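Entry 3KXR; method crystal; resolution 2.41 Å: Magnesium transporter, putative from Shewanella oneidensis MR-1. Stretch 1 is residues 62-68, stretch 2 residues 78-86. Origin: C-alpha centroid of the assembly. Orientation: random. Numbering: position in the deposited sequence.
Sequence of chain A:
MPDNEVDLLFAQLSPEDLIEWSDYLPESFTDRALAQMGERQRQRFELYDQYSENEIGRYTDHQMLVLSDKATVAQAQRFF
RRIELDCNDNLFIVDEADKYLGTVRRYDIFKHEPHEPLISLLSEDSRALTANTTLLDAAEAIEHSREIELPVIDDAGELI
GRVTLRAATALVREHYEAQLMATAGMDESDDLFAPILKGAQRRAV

Stretch 1, residues 62-68: HQMLVLS
Stretch 2 78-86: RFFRRIELD

Residues 63-68 run extended past the end of a helix and the loop that follows it; His-62, before them, has phi/psi -76/-20. Val-66 to Ser-68 lie in a strand. Residues 78-82 are the last part of a helix that begins earlier in the chain. Its backbone hydrogen bonds include Arg-82 N to Arg-78 O at 2.9 Å and a weak one from Ile-83 N to Phe-79 O at 3.3 Å. Ile-83 is the first residue to leave helical phi/psi, at -123/136, and the chain stays extended through Leu-85 (-144/138).

The nearest CA pairs are Leu-65 CA to Phe-79 CA at 7.3 Å and Met-64 CA to Leu-85 CA at 7.9 Å. No hydrogen bond crosses the contact, which is largely apolar and buries 403 Å² in total.

Leu-65 is the centre. Its phi/psi is -87/112, its chi1 is -94°, between wells, and its chi2 is p. Its CA-to-CB bond points toward the other stretch. Leu-65 CG lies over the face of the Phe-79 ring, 3.9 Å from the centroid and 13° off the normal, a CH-pi contact. Leu-65 CD1 is 3.8 Å from Phe-79 CE1, 3.9 Å from Ile-83 CG2 and 4.0 Å from Leu-85 CD2. Leu-65 CD2 reaches Phe-80 CD1 at 3.6 Å.

The CA-to-CB bond of Phe-79 also points toward the other stretch, with chi1 -140° and chi2 -25°. While Leu-65 covers one face, the ring edge meets the strand: Phe-79 CE2 is 3.4 Å from Val-66 O, and Phe-79 CD2 is 3.9 Å from Leu-67 CG. The CA-to-CB bond of Leu-67 (chi1 m, chi2 t) points toward the other stretch, as that of Leu-65 does; that of Val-66, between them, points away, and its contact is through the carbonyl O.

Leu-85 (chi1 t, chi2 p) extends the apolar patch. Leu-85 CD2 is 4.0 Å from Met-64 CA. Met-64 is selenomethionine; its CA-to-CB bond points away, and its CA is the atom nearest Leu-85.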

# COMPACT_ATOMS: atom_id res chain seq x y z
N HIS A 62 6.15 3.17 -16.92
CA HIS A 62 5.40 4.37 -16.57
C HIS A 62 6.32 5.49 -16.10
O HIS A 62 5.92 6.64 -16.10
CB HIS A 62 4.37 4.10 -15.47
CG HIS A 62 3.22 3.22 -15.88
ND1 HIS A 62 2.33 3.55 -16.89
CD2 HIS A 62 2.79 2.03 -15.39
CE1 HIS A 62 1.42 2.60 -17.01
NE2 HIS A 62 1.68 1.66 -16.11
N GLN A 63 7.54 5.12 -15.70
CA GLN A 63 8.59 6.07 -15.26
C GLN A 63 9.10 6.93 -16.39
O GLN A 63 9.72 6.44 -17.32
CB GLN A 63 9.79 5.32 -14.67
CG GLN A 63 9.77 5.30 -13.20
CD GLN A 63 10.67 4.28 -12.57
OE1 GLN A 63 11.74 4.61 -12.07
NE2 GLN A 63 10.20 3.03 -12.52
N MSE A 64 8.87 8.22 -16.30
CA MSE A 64 9.27 9.09 -17.37
C MSE A 64 9.23 10.54 -16.95
O MSE A 64 8.60 10.91 -16.00
CB MSE A 64 8.33 8.89 -18.55
CG MSE A 64 6.90 9.21 -18.21
SE MSE A 64 5.67 8.94 -19.71
CE MSE A 64 3.94 8.85 -18.72
N LEU A 65 9.91 11.36 -17.72
CA LEU A 65 9.79 12.80 -17.58
C LEU A 65 8.60 13.29 -18.45
O LEU A 65 8.61 13.23 -19.67
CB LEU A 65 11.14 13.44 -17.95
CG LEU A 65 12.15 13.74 -16.80
CD1 LEU A 65 12.29 12.66 -15.76
CD2 LEU A 65 13.49 14.14 -17.39
N VAL A 66 7.53 13.76 -17.80
CA VAL A 66 6.38 14.32 -18.49
C VAL A 66 5.91 15.62 -17.80
O VAL A 66 5.96 15.74 -16.58
CB VAL A 66 5.23 13.27 -18.56
CG1 VAL A 66 4.99 12.67 -17.17
CG2 VAL A 66 3.97 13.88 -19.12
N LEU A 67 5.49 16.61 -18.58
CA LEU A 67 4.92 17.85 -18.05
C LEU A 67 3.71 18.26 -18.90
O LEU A 67 3.60 17.87 -20.07
CB LEU A 67 5.98 18.97 -18.06
CG LEU A 67 7.18 18.91 -17.09
CD1 LEU A 67 8.20 19.97 -17.39
CD2 LEU A 67 6.67 19.06 -15.66
N SER A 68 2.80 19.02 -18.32
CA SER A 68 1.63 19.46 -19.06
C SER A 68 2.01 20.62 -19.98
O SER A 68 3.10 21.17 -19.92
CB SER A 68 0.51 19.93 -18.12
OG SER A 68 0.85 21.20 -17.54
N ARG A 78 14.78 21.99 -14.71
CA ARG A 78 14.87 21.53 -13.34
C ARG A 78 14.57 20.02 -13.26
O ARG A 78 15.13 19.30 -12.44
CB ARG A 78 13.92 22.36 -12.49
CG ARG A 78 13.79 21.86 -11.11
CD ARG A 78 13.11 22.85 -10.21
NE ARG A 78 13.10 22.36 -8.83
CZ ARG A 78 12.20 22.71 -7.93
NH1 ARG A 78 11.23 23.55 -8.24
NH2 ARG A 78 12.27 22.23 -6.70
N PHE A 79 13.70 19.52 -14.14
CA PHE A 79 13.36 18.10 -14.14
C PHE A 79 14.58 17.26 -14.52
O PHE A 79 14.86 16.21 -13.93
CB PHE A 79 12.23 17.83 -15.15
CG PHE A 79 11.18 16.84 -14.67
CD1 PHE A 79 11.47 15.88 -13.72
CD2 PHE A 79 9.91 16.86 -15.24
CE1 PHE A 79 10.50 14.97 -13.32
CE2 PHE A 79 8.93 15.95 -14.86
CZ PHE A 79 9.21 15.00 -13.90
N PHE A 80 15.30 17.71 -15.53
CA PHE A 80 16.44 16.97 -15.99
C PHE A 80 17.53 17.03 -14.95
O PHE A 80 18.29 16.11 -14.85
CB PHE A 80 16.98 17.56 -17.26
CG PHE A 80 16.27 17.17 -18.46
CD1 PHE A 80 16.26 15.85 -18.86
CD2 PHE A 80 15.65 18.12 -19.27
CE1 PHE A 80 15.59 15.48 -20.02
CE2 PHE A 80 15.00 17.75 -20.44
CZ PHE A 80 14.97 16.42 -20.81
N ARG A 81 17.63 18.12 -14.21
CA ARG A 81 18.73 18.26 -13.25
C ARG A 81 18.42 17.53 -11.92
O ARG A 81 19.35 17.10 -11.23
CB ARG A 81 19.11 19.73 -13.00
CG ARG A 81 19.81 20.45 -14.22
CD ARG A 81 21.31 20.09 -14.44
N ARG A 82 17.15 17.36 -11.58
CA ARG A 82 16.79 16.83 -10.26
C ARG A 82 16.52 15.33 -10.22
O ARG A 82 16.39 14.77 -9.18
CB ARG A 82 15.54 17.54 -9.76
CG ARG A 82 14.25 17.00 -10.43
CD ARG A 82 13.03 17.90 -10.22
NE ARG A 82 12.74 18.14 -8.80
CZ ARG A 82 11.66 18.79 -8.35
NH1 ARG A 82 10.73 19.26 -9.19
NH2 ARG A 82 11.51 18.98 -7.04
N ILE A 83 16.39 14.70 -11.37
CA ILE A 83 16.00 13.29 -11.47
C ILE A 83 17.06 12.57 -12.24
O ILE A 83 17.52 13.07 -13.27
CB ILE A 83 14.69 13.12 -12.26
CG1 ILE A 83 13.49 13.48 -11.39
CG2 ILE A 83 14.52 11.74 -12.68
CD1 ILE A 83 13.64 13.07 -9.91
N GLU A 84 17.43 11.40 -11.75
CA GLU A 84 18.32 10.52 -12.46
C GLU A 84 17.45 9.38 -12.97
O GLU A 84 16.73 8.76 -12.22
CB GLU A 84 19.39 10.02 -11.53
CG GLU A 84 20.77 9.94 -12.17
CD GLU A 84 21.80 9.54 -11.17
OE1 GLU A 84 21.45 9.33 -9.97
OE2 GLU A 84 22.98 9.43 -11.56
N LEU A 85 17.48 9.13 -14.26
CA LEU A 85 16.65 8.12 -14.86
C LEU A 85 17.39 7.43 -15.99
O LEU A 85 18.09 8.09 -16.78
CB LEU A 85 15.43 8.78 -15.41
CG LEU A 85 14.18 7.96 -15.47
CD1 LEU A 85 13.78 7.69 -14.05
CD2 LEU A 85 13.14 8.80 -16.22
N ASP A 86 17.27 6.12 -16.06
CA ASP A 86 17.91 5.34 -17.10
C ASP A 86 17.42 5.76 -18.50
O ASP A 86 16.23 5.99 -18.71
CB ASP A 86 17.62 3.85 -16.86
CG ASP A 86 18.48 2.95 -17.71
OD1 ASP A 86 19.68 3.23 -17.88
OD2 ASP A 86 17.95 1.94 -18.21